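Local coordinates for uncharacterized protein (Bacteroides ovatus CL02T12C04, PDB 6PTM) that probably acts as an exo-carrageenase of glycoside hydrolase family 42, cutting galactose-based carrageenan chains from an end, at residues 82-87 against 182-187; 196-201 against 254-259; 410-415 against 599-604. All blocks are in the same frame, centred on the assembly; numbering follows the deposited sequence.

Contact 1 (82-87 against 182-187); sequences MGYAKW and KEYIEY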
loop_
_atom_site.group_PDB
_atom_site.type_symbol
_atom_site.label_atom_id
_atom_site.label_comp_id
_atom_site.label_asym_id
_atom_site.label_seq_id
_atom_site.Cartn_x
_atom_site.Cartn_y
_atom_site.Cartn_z
ATOM N N MET A 82 -20.217 -5.128 -22.496
ATOM C CA MET A 82 -21.010 -5.011 -23.743
ATOM C C MET A 82 -22.059 -3.926 -23.465
ATOM O O MET A 82 -22.268 -3.073 -24.337
ATOM C CB MET A 82 -21.676 -6.323 -24.161
ATOM C CG MET A 82 -20.706 -7.341 -24.730
ATOM S SD MET A 82 -19.860 -6.753 -26.229
ATOM C CE MET A 82 -21.200 -6.956 -27.409
ATOM N N GLY A 83 -22.696 -3.955 -22.296
ATOM C CA GLY A 83 -23.699 -2.931 -21.960
ATOM C C GLY A 83 -23.052 -1.567 -21.801
ATOM O O GLY A 83 -23.662 -0.545 -22.223
ATOM N N TYR A 84 -21.836 -1.523 -21.245
ATOM C CA TYR A 84 -21.122 -0.234 -21.081
ATOM C C TYR A 84 -20.774 0.331 -22.466
ATOM O O TYR A 84 -20.941 1.552 -22.666
ATOM C CB TYR A 84 -19.893 -0.406 -20.192
ATOM C CG TYR A 84 -20.187 -0.688 -18.739
ATOM C CD1 TYR A 84 -21.473 -0.696 -18.227
ATOM C CD2 TYR A 84 -19.146 -0.907 -17.848
ATOM C CE1 TYR A 84 -21.719 -0.931 -16.884
ATOM C CE2 TYR A 84 -19.372 -1.154 -16.502
ATOM C CZ TYR A 84 -20.658 -1.145 -16.006
ATOM O OH TYR A 84 -20.876 -1.367 -14.672
ATOM N N ALA A 85 -20.305 -0.516 -23.392
ATOM C CA ALA A 85 -19.953 -0.112 -24.760
ATOM C C ALA A 85 -21.219 0.406 -25.475
ATOM O O ALA A 85 -21.105 1.398 -26.206
ATOM C CB ALA A 85 -19.334 -1.250 -25.513
ATOM N N LYS A 86 -22.365 -0.235 -25.267
ATOM C CA LYS A 86 -23.663 0.192 -25.859
ATOM C C LYS A 86 -24.013 1.574 -25.298
ATOM O O LYS A 86 -24.355 2.452 -26.071
ATOM C CB LYS A 86 -24.771 -0.831 -25.563
ATOM C CG LYS A 86 -26.062 -0.631 -26.350
ATOM C CD LYS A 86 -25.801 -0.324 -27.814
ATOM C CE LYS A 86 -26.757 -0.974 -28.781
ATOM N NZ LYS A 86 -25.999 -1.485 -29.949
ATOM N N TRP A 87 -23.898 1.777 -23.990
ATOM C CA TRP A 87 -24.025 3.132 -23.404
ATOM C C TRP A 87 -23.045 4.074 -24.096
ATOM O O TRP A 87 -23.488 5.132 -24.560
ATOM C CB TRP A 87 -23.822 3.141 -21.897
ATOM C CG TRP A 87 -24.284 4.429 -21.310
ATOM C CD1 TRP A 87 -25.549 4.727 -20.901
ATOM C CD2 TRP A 87 -23.506 5.627 -21.144
ATOM N NE1 TRP A 87 -25.599 6.017 -20.444
ATOM C CE2 TRP A 87 -24.364 6.598 -20.586
ATOM C CE3 TRP A 87 -22.174 5.964 -21.392
ATOM C CZ2 TRP A 87 -23.928 7.885 -20.266
ATOM C CZ3 TRP A 87 -21.732 7.221 -21.049
ATOM C CH2 TRP A 87 -22.606 8.174 -20.508
ATOM N N LYS A 182 -26.329 -8.060 -7.510
ATOM C CA LYS A 182 -25.981 -9.474 -7.779
ATOM C C LYS A 182 -24.981 -9.590 -8.951
ATOM O O LYS A 182 -23.951 -10.325 -8.777
ATOM C CB LYS A 182 -27.245 -10.307 -8.001
ATOM C CG LYS A 182 -26.991 -11.797 -7.822
ATOM C CD LYS A 182 -28.027 -12.523 -6.960
ATOM C CE LYS A 182 -29.143 -13.131 -7.780
ATOM N NZ LYS A 182 -28.601 -14.092 -8.775
ATOM N N GLU A 183 -25.244 -8.925 -10.088
ATOM C CA GLU A 183 -24.451 -9.038 -11.351
ATOM C C GLU A 183 -22.969 -8.706 -11.067
ATOM O O GLU A 183 -22.105 -9.345 -11.695
ATOM C CB GLU A 183 -25.046 -8.168 -12.481
ATOM C CG GLU A 183 -24.612 -8.598 -13.898
ATOM C CD GLU A 183 -24.820 -7.653 -15.098
ATOM O OE1 GLU A 183 -25.243 -6.471 -14.888
ATOM O OE2 GLU A 183 -24.555 -8.095 -16.283
ATOM N N TYR A 184 -22.684 -7.792 -10.127
ATOM C CA TYR A 184 -21.332 -7.226 -9.856
ATOM C C TYR A 184 -20.663 -7.897 -8.637
ATOM O O TYR A 184 -19.448 -7.751 -8.501
ATOM C CB TYR A 184 -21.423 -5.706 -9.676
ATOM C CG TYR A 184 -21.887 -4.899 -10.875
ATOM C CD1 TYR A 184 -22.095 -5.463 -12.125
ATOM C CD2 TYR A 184 -22.113 -3.535 -10.759
ATOM C CE1 TYR A 184 -22.544 -4.707 -13.207
ATOM C CE2 TYR A 184 -22.560 -2.763 -11.822
ATOM C CZ TYR A 184 -22.789 -3.352 -13.056
ATOM O OH TYR A 184 -23.209 -2.599 -14.112
ATOM N N ILE A 185 -21.398 -8.605 -7.768
ATOM C CA ILE A 185 -20.819 -9.186 -6.519
ATOM C C ILE A 185 -20.590 -10.695 -6.682
ATOM O O ILE A 185 -19.949 -11.270 -5.791
ATOM C CB ILE A 185 -21.665 -8.849 -5.266
ATOM C CG1 ILE A 185 -23.053 -9.490 -5.334
ATOM C CG2 ILE A 185 -21.724 -7.345 -5.041
ATOM C CD1 ILE A 185 -23.874 -9.341 -4.075
ATOM N N GLU A 186 -21.103 -11.328 -7.749
ATOM C CA GLU A 186 -20.869 -12.772 -8.015
ATOM C C GLU A 186 -19.382 -13.015 -8.290
ATOM O O GLU A 186 -18.824 -13.933 -7.673
ATOM C CB GLU A 186 -21.708 -13.277 -9.174
ATOM C CG GLU A 186 -23.092 -13.618 -8.710
ATOM C CD GLU A 186 -24.050 -14.077 -9.792
ATOM O OE1 GLU A 186 -23.694 -13.996 -10.986
ATOM O OE2 GLU A 186 -25.142 -14.537 -9.410
ATOM N N TYR A 187 -18.748 -12.196 -9.125
ATOM C CA TYR A 187 -17.333 -12.443 -9.512
ATOM C C TYR A 187 -16.390 -11.292 -9.150
ATOM O O TYR A 187 -15.174 -11.557 -9.136
ATOM C CB TYR A 187 -17.267 -12.768 -11.001
ATOM C CG TYR A 187 -18.096 -13.975 -11.355
ATOM C CD1 TYR A 187 -17.608 -15.252 -11.147
ATOM C CD2 TYR A 187 -19.376 -13.852 -11.869
ATOM C CE1 TYR A 187 -18.359 -16.375 -11.445
ATOM C CE2 TYR A 187 -20.120 -14.963 -12.216
ATOM C CZ TYR A 187 -19.617 -16.231 -11.995
ATOM O OH TYR A 187 -20.328 -17.359 -12.301
#
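Tyr84 and Tyr184 both carry CG anti to their own carbonyl carbon and beside the backbone N (chi1 -69° and -63°), and the second torsion of each keeps CA near the ring plane. From their two helices the side chains run at each other from opposite directions and meet through their phenol ends. Tyr84 OH donates to Tyr184 OH over 2.7 Å, a hydrogen bond between two buried tyrosines. The approach is not symmetric. Tyr184 OH sits at the edge of the Tyr84 ring, near its plane and 3.6 Å from Tyr84 CE1, whereas Tyr84 OH comes obliquely to the Tyr184 ring. Beyond the hydroxyls, the ring ends just touch, Tyr84 CZ and Tyr184 CZ being 4.3 Å apart. Trp509 NE1 also hydrogen-bonds Tyr84 OH, giving that oxygen a second partner, and the Trp509 ring meets that of Tyr184. Within 182-187, Lys182 NZ pairs with Glu186 OE2 at 3.5 Å, while Glu186 OE1 bridges to Arg76. The contact thus ties helix 69-90, which packs through Met82 against helices 44-63 and 109-139, to the short helix 182-185 between barrel strands 168-175 and 192-197.

Contact 2 (196-201 against 254-259); sequences MTNANV and TMYDIN
Asn198 and Tyr256 meet at a single amide nitrogen set against the phenol end, ND2 and OH 3.4 Å apart, yet a third residue ties both: Asn267 takes Asn198 ND2 on its OD1 and gives its own ND2 to Tyr256 OH. The setting is the (beta/alpha)8 barrel expected of this glycoside hydrolase family. Strand 192-197 runs into a 3-10 turn carrying Asn198, and 254-259 belongs to the long connection that leads from strand 225-230 to helix 261-278, the helix of Asn267. Both segments therefore lie at the C-terminal end of the barrel strands.

The side chains cross at about a right angle, with amide and ring planes 88° apart, and ND2 approaches the phenol obliquely, 3.9 Å from Tyr256 CZ. Thr254 CG2 lies 4.0 Å above one face of the Tyr256 ring, toward its rim; Phe234 meets the same ring with the planes at about 30°. His231 ND1 is a further hydrogen-bond partner of the OH of the buried Tyr256.

Each backbone is braced locally. Asn200 N reaches back to Thr197 O at 2.8 Å, and Asn200 OD1 in turn accepts Thr197 N at 3.1 Å, so backbone and side chain of one residue close the 3-10 turn together. Across the contact, Met255 centres an inverse gamma turn that ends at Tyr256, closed by a weak bond from Tyr256 N to Thr254 O. Beyond it comes an Asx turn, in which Asp257 OD1 accepts Asn259 N at 2.9 Å, the donor lying 64° out of the carboxylate plane.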
loop_
_atom_site.group_PDB
_atom_site.type_symbol
_atom_site.label_atom_id
_atom_site.label_comp_id
_atom_site.label_asym_id
_atom_site.label_seq_id
_atom_site.Cartn_x
_atom_site.Cartn_y
_atom_site.Cartn_z
ATOM N N MET A 196 -20.020 6.746 7.529
ATOM C CA MET A 196 -20.619 7.790 8.391
ATOM C C MET A 196 -19.697 9.004 8.457
ATOM O O MET A 196 -18.550 8.916 8.005
ATOM C CB MET A 196 -20.891 7.254 9.795
ATOM C CG MET A 196 -19.684 6.715 10.478
ATOM S SD MET A 196 -20.285 6.007 12.017
ATOM C CE MET A 196 -18.698 5.529 12.701
ATOM N N THR A 197 -20.232 10.101 8.989
ATOM C CA THR A 197 -19.607 11.434 9.022
ATOM C C THR A 197 -20.007 12.114 10.329
ATOM O O THR A 197 -21.154 11.880 10.832
ATOM C CB THR A 197 -20.000 12.233 7.771
ATOM O OG1 THR A 197 -19.378 13.497 7.921
ATOM C CG2 THR A 197 -21.490 12.407 7.581
ATOM N N ASN A 198 -19.125 12.963 10.856
ATOM C CA ASN A 198 -19.503 13.774 12.027
ATOM C C ASN A 198 -20.747 14.624 11.706
ATOM O O ASN A 198 -21.429 14.994 12.638
ATOM C CB ASN A 198 -18.318 14.567 12.544
ATOM C CG ASN A 198 -17.289 13.640 13.145
ATOM O OD1 ASN A 198 -17.536 13.019 14.167
ATOM N ND2 ASN A 198 -16.137 13.569 12.529
ATOM N N ALA A 199 -21.062 14.917 10.446
ATOM C CA ALA A 199 -22.290 15.690 10.111
ATOM C C ALA A 199 -23.533 14.883 10.510
ATOM O O ALA A 199 -24.622 15.473 10.584
ATOM C CB ALA A 199 -22.328 16.077 8.650
ATOM N N ASN A 200 -23.401 13.579 10.774
ATOM C CA ASN A 200 -24.564 12.742 11.182
ATOM C C ASN A 200 -24.867 12.988 12.656
ATOM O O ASN A 200 -25.878 12.428 13.142
ATOM C CB ASN A 200 -24.344 11.240 10.970
ATOM C CG ASN A 200 -24.081 10.825 9.539
ATOM O OD1 ASN A 200 -23.289 9.914 9.308
ATOM N ND2 ASN A 200 -24.749 11.461 8.590
ATOM N N VAL A 201 -23.987 13.716 13.377
ATOM C CA VAL A 201 -24.295 14.207 14.746
ATOM C C VAL A 201 -25.049 15.529 14.553
ATOM O O VAL A 201 -24.387 16.535 14.175
ATOM C CB VAL A 201 -23.047 14.401 15.633
ATOM C CG1 VAL A 201 -23.449 14.872 17.030
ATOM C CG2 VAL A 201 -22.200 13.144 15.737
ATOM N N THR A 254 -9.591 16.322 6.773
ATOM C CA THR A 254 -10.047 16.620 8.174
ATOM C C THR A 254 -10.276 18.135 8.312
ATOM O O THR A 254 -9.328 18.872 8.659
ATOM C CB THR A 254 -9.085 16.074 9.245
ATOM O OG1 THR A 254 -8.780 14.700 9.019
ATOM C CG2 THR A 254 -9.653 16.220 10.643
ATOM N N MET A 255 -11.486 18.607 8.029
ATOM C CA MET A 255 -11.752 20.053 7.843
ATOM C C MET A 255 -12.269 20.627 9.172
ATOM O O MET A 255 -13.327 21.286 9.226
ATOM C CB MET A 255 -12.740 20.271 6.694
ATOM C CG MET A 255 -12.155 19.962 5.341
ATOM S SD MET A 255 -10.562 20.778 5.110
ATOM C CE MET A 255 -11.099 22.491 5.229
ATOM N N TYR A 256 -11.540 20.350 10.237
ATOM C CA TYR A 256 -11.811 20.847 11.599
ATOM C C TYR A 256 -10.551 20.577 12.429
ATOM O O TYR A 256 -9.654 19.868 11.971
ATOM C CB TYR A 256 -13.090 20.223 12.159
ATOM C CG TYR A 256 -13.081 18.731 12.389
ATOM C CD1 TYR A 256 -13.577 17.837 11.449
ATOM C CD2 TYR A 256 -12.555 18.200 13.554
ATOM C CE1 TYR A 256 -13.554 16.459 11.673
ATOM C CE2 TYR A 256 -12.484 16.830 13.768
ATOM C CZ TYR A 256 -13.024 15.946 12.847
ATOM O OH TYR A 256 -12.979 14.585 13.109
ATOM N N ASP A 257 -10.528 21.110 13.640
ATOM C CA ASP A 257 -9.343 21.098 14.526
ATOM C C ASP A 257 -9.357 19.819 15.361
ATOM O O ASP A 257 -10.197 19.728 16.255
ATOM C CB ASP A 257 -9.396 22.322 15.438
ATOM C CG ASP A 257 -8.219 22.382 16.395
ATOM O OD1 ASP A 257 -7.294 21.561 16.246
ATOM O OD2 ASP A 257 -8.220 23.276 17.238
ATOM N N ILE A 258 -8.428 18.888 15.112
ATOM C CA ILE A 258 -8.338 17.627 15.914
ATOM C C ILE A 258 -8.016 17.929 17.386
ATOM O O ILE A 258 -8.197 17.037 18.227
ATOM C CB ILE A 258 -7.335 16.629 15.308
ATOM C CG1 ILE A 258 -5.921 17.210 15.173
ATOM C CG2 ILE A 258 -7.859 16.101 13.996
ATOM C CD1 ILE A 258 -4.876 16.203 14.731
ATOM N N ASN A 259 -7.535 19.131 17.724
ATOM C CA ASN A 259 -7.204 19.456 19.136
ATOM C C ASN A 259 -8.324 20.289 19.793
ATOM O O ASN A 259 -8.096 20.757 20.918
ATOM C CB ASN A 259 -5.828 20.119 19.218
ATOM C CG ASN A 259 -4.743 19.170 18.785
ATOM O OD1 ASN A 259 -4.067 19.400 17.787
ATOM N ND2 ASN A 259 -4.564 18.096 19.542
#

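Contact 3 (410-415 against 599-604); sequences DLEALT and FATEGI
Glu412 and Thr601 point at each other from opposite directions, the glutamate stretched out from its helix and the threonine turned to meet it. Glu412 swings CG away from its backbone N (chi1 173°) and stays extended beyond it, which carries the carboxylate across to the start of helix 602-607. There Thr601 OG1 donates to Glu412 OE2 over 2.7 Å, on the syn side and 28° out of the carboxylate plane. The same hydroxyl oxygen accepts Ile604 N at 2.9 Å in a nearly straight bond (172°), so one hydroxyl caps its own helix as acceptor while donating a hydrogen bond to the carboxylate.

The second carboxylate oxygen works through water: the water donates to Glu412 OE1 at 2.7 Å and accepts Gly603 N at 2.9 Å. Both oxygens thus reach the helix N-terminus, one by the hydroxyl and one by the solvent, which fixes the rotation of the carboxylate; the helix end would probably stabilise its negative charge. Gly603 has no side chain in the way, and its CA lies 3.7 Å from Glu412 OE2. Ile604 CG1 touches that oxygen from further along the helix. A valine at Thr601 would probably leave Glu412 OE2 without its hydroxyl donor and Ile604 N without its cap, setting the carboxylate freer to turn.

Helix 411-417 has its own cap, Asp410 OD1 accepting Ala413 N at 3.1 Å, while Asp410 OD2 forms a salt bridge to Lys570. Two N-capped helices are joined here: one leads toward barrel strand 421-423, the other follows edge strand 597-600 in the beta-alpha unit characteristic of the parallel alpha/beta domain beyond the barrel.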
loop_
_atom_site.group_PDB
_atom_site.type_symbol
_atom_site.label_atom_id
_atom_site.label_comp_id
_atom_site.label_asym_id
_atom_site.label_seq_id
_atom_site.Cartn_x
_atom_site.Cartn_y
_atom_site.Cartn_z
ATOM N N ASP A 410 3.296 9.691 10.891
ATOM C CA ASP A 410 4.372 8.824 11.423
ATOM C C ASP A 410 4.004 7.397 11.012
ATOM O O ASP A 410 3.198 6.784 11.703
ATOM C CB ASP A 410 4.511 9.032 12.931
ATOM C CG ASP A 410 5.583 8.200 13.634
ATOM O OD1 ASP A 410 6.079 7.204 13.039
ATOM O OD2 ASP A 410 5.905 8.537 14.784
ATOM N N LEU A 411 4.491 6.927 9.872
ATOM C CA LEU A 411 4.026 5.634 9.304
ATOM C C LEU A 411 4.295 4.510 10.316
ATOM O O LEU A 411 3.490 3.558 10.419
ATOM C CB LEU A 411 4.730 5.359 7.962
ATOM C CG LEU A 411 4.273 4.105 7.220
ATOM C CD1 LEU A 411 2.771 4.069 7.069
ATOM C CD2 LEU A 411 4.921 4.008 5.846
ATOM N N GLU A 412 5.429 4.548 11.005
ATOM C CA GLU A 412 5.753 3.481 11.973
ATOM C C GLU A 412 4.687 3.478 13.071
ATOM O O GLU A 412 4.122 2.419 13.347
ATOM C CB GLU A 412 7.096 3.700 12.652
ATOM C CG GLU A 412 7.319 2.700 13.756
ATOM C CD GLU A 412 8.754 2.641 14.268
ATOM O OE1 GLU A 412 9.371 3.720 14.265
ATOM O OE2 GLU A 412 9.242 1.552 14.684
ATOM N N ALA A 413 4.415 4.637 13.667
ATOM C CA ALA A 413 3.520 4.696 14.844
ATOM C C ALA A 413 2.109 4.318 14.380
ATOM O O ALA A 413 1.455 3.524 15.058
ATOM C CB ALA A 413 3.585 6.043 15.518
ATOM N N LEU A 414 1.654 4.832 13.242
ATOM C CA LEU A 414 0.257 4.580 12.813
ATOM C C LEU A 414 0.127 3.112 12.417
ATOM O O LEU A 414 -0.919 2.529 12.701
ATOM C CB LEU A 414 -0.153 5.536 11.695
ATOM C CG LEU A 414 -0.138 7.005 12.103
ATOM C CD1 LEU A 414 -0.604 7.888 10.961
ATOM C CD2 LEU A 414 -1.009 7.259 13.318
ATOM N N THR A 415 1.164 2.527 11.816
ATOM C CA THR A 415 1.140 1.093 11.426
ATOM C C THR A 415 1.083 0.217 12.687
ATOM O O THR A 415 0.185 -0.657 12.778
ATOM C CB THR A 415 2.309 0.744 10.514
ATOM O OG1 THR A 415 2.096 1.469 9.298
ATOM C CG2 THR A 415 2.351 -0.745 10.287
ATOM N N PHE A 599 13.494 -3.120 7.294
ATOM C CA PHE A 599 13.916 -1.892 7.990
ATOM C C PHE A 599 14.114 -2.189 9.472
ATOM O O PHE A 599 13.561 -3.142 9.998
ATOM C CB PHE A 599 12.917 -0.755 7.744
ATOM C CG PHE A 599 12.992 -0.277 6.325
ATOM C CD1 PHE A 599 13.910 0.692 5.965
ATOM C CD2 PHE A 599 12.264 -0.907 5.335
ATOM C CE1 PHE A 599 14.039 1.083 4.645
ATOM C CE2 PHE A 599 12.393 -0.525 4.014
ATOM C CZ PHE A 599 13.261 0.491 3.675
ATOM N N ALA A 600 14.926 -1.349 10.100
ATOM C CA ALA A 600 15.155 -1.318 11.563
ATOM C C ALA A 600 14.919 0.105 12.028
ATOM O O ALA A 600 15.271 1.039 11.305
ATOM C CB ALA A 600 16.552 -1.767 11.925
ATOM N N THR A 601 14.330 0.229 13.206
ATOM C CA THR A 601 14.177 1.481 13.963
ATOM C C THR A 601 14.421 1.154 15.427
ATOM O O THR A 601 14.403 -0.039 15.798
ATOM C CB THR A 601 12.750 2.040 13.831
ATOM O OG1 THR A 601 11.855 1.088 14.410
ATOM C CG2 THR A 601 12.353 2.317 12.408
ATOM N N GLU A 602 14.420 2.162 16.281
ATOM C CA GLU A 602 14.366 1.907 17.733
ATOM C C GLU A 602 13.138 1.041 18.091
ATOM O O GLU A 602 13.280 0.065 18.840
ATOM C CB GLU A 602 14.335 3.224 18.504
ATOM C CG GLU A 602 14.193 2.991 20.006
ATOM C CD GLU A 602 14.364 4.221 20.881
ATOM O OE1 GLU A 602 14.594 5.343 20.353
ATOM O OE2 GLU A 602 14.233 4.047 22.102
ATOM N N GLY A 603 11.955 1.377 17.572
ATOM C CA GLY A 603 10.706 0.679 17.922
ATOM C C GLY A 603 10.708 -0.769 17.469
ATOM O O GLY A 603 10.269 -1.651 18.214
ATOM N N ILE A 604 11.208 -1.041 16.276
ATOM C CA ILE A 604 11.346 -2.428 15.771
ATOM C C ILE A 604 12.328 -3.205 16.663
ATOM O O ILE A 604 12.026 -4.378 17.028
ATOM C CB ILE A 604 11.736 -2.393 14.276
ATOM C CG1 ILE A 604 10.546 -1.972 13.412
ATOM C CG2 ILE A 604 12.306 -3.711 13.802
ATOM C CD1 ILE A 604 10.903 -1.573 11.978
HETATM O O HOH W 1 11.044 3.843 16.363
#

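In the fold
All three contacts involve the (beta/alpha)8 barrel, but each in a different way. Contact 2 stays within it, joining the end of one strand to the connection after the next; contact 1 fastens the N-terminal helices to it, and contact 3 the following alpha/beta domain. Contacts 1 and 3 lie on opposite sides of the chain's centre, about 43 Å apart between centres. The touching residues of contacts 1 and 2 are buried, and their neutral phenols and amides find partners within the protein. Contact 3 is only partly buried, and there an acid, a water and a helix N-terminus take over. Contacts 2 and 3 approach to about 10 Å between nearest atoms without touching.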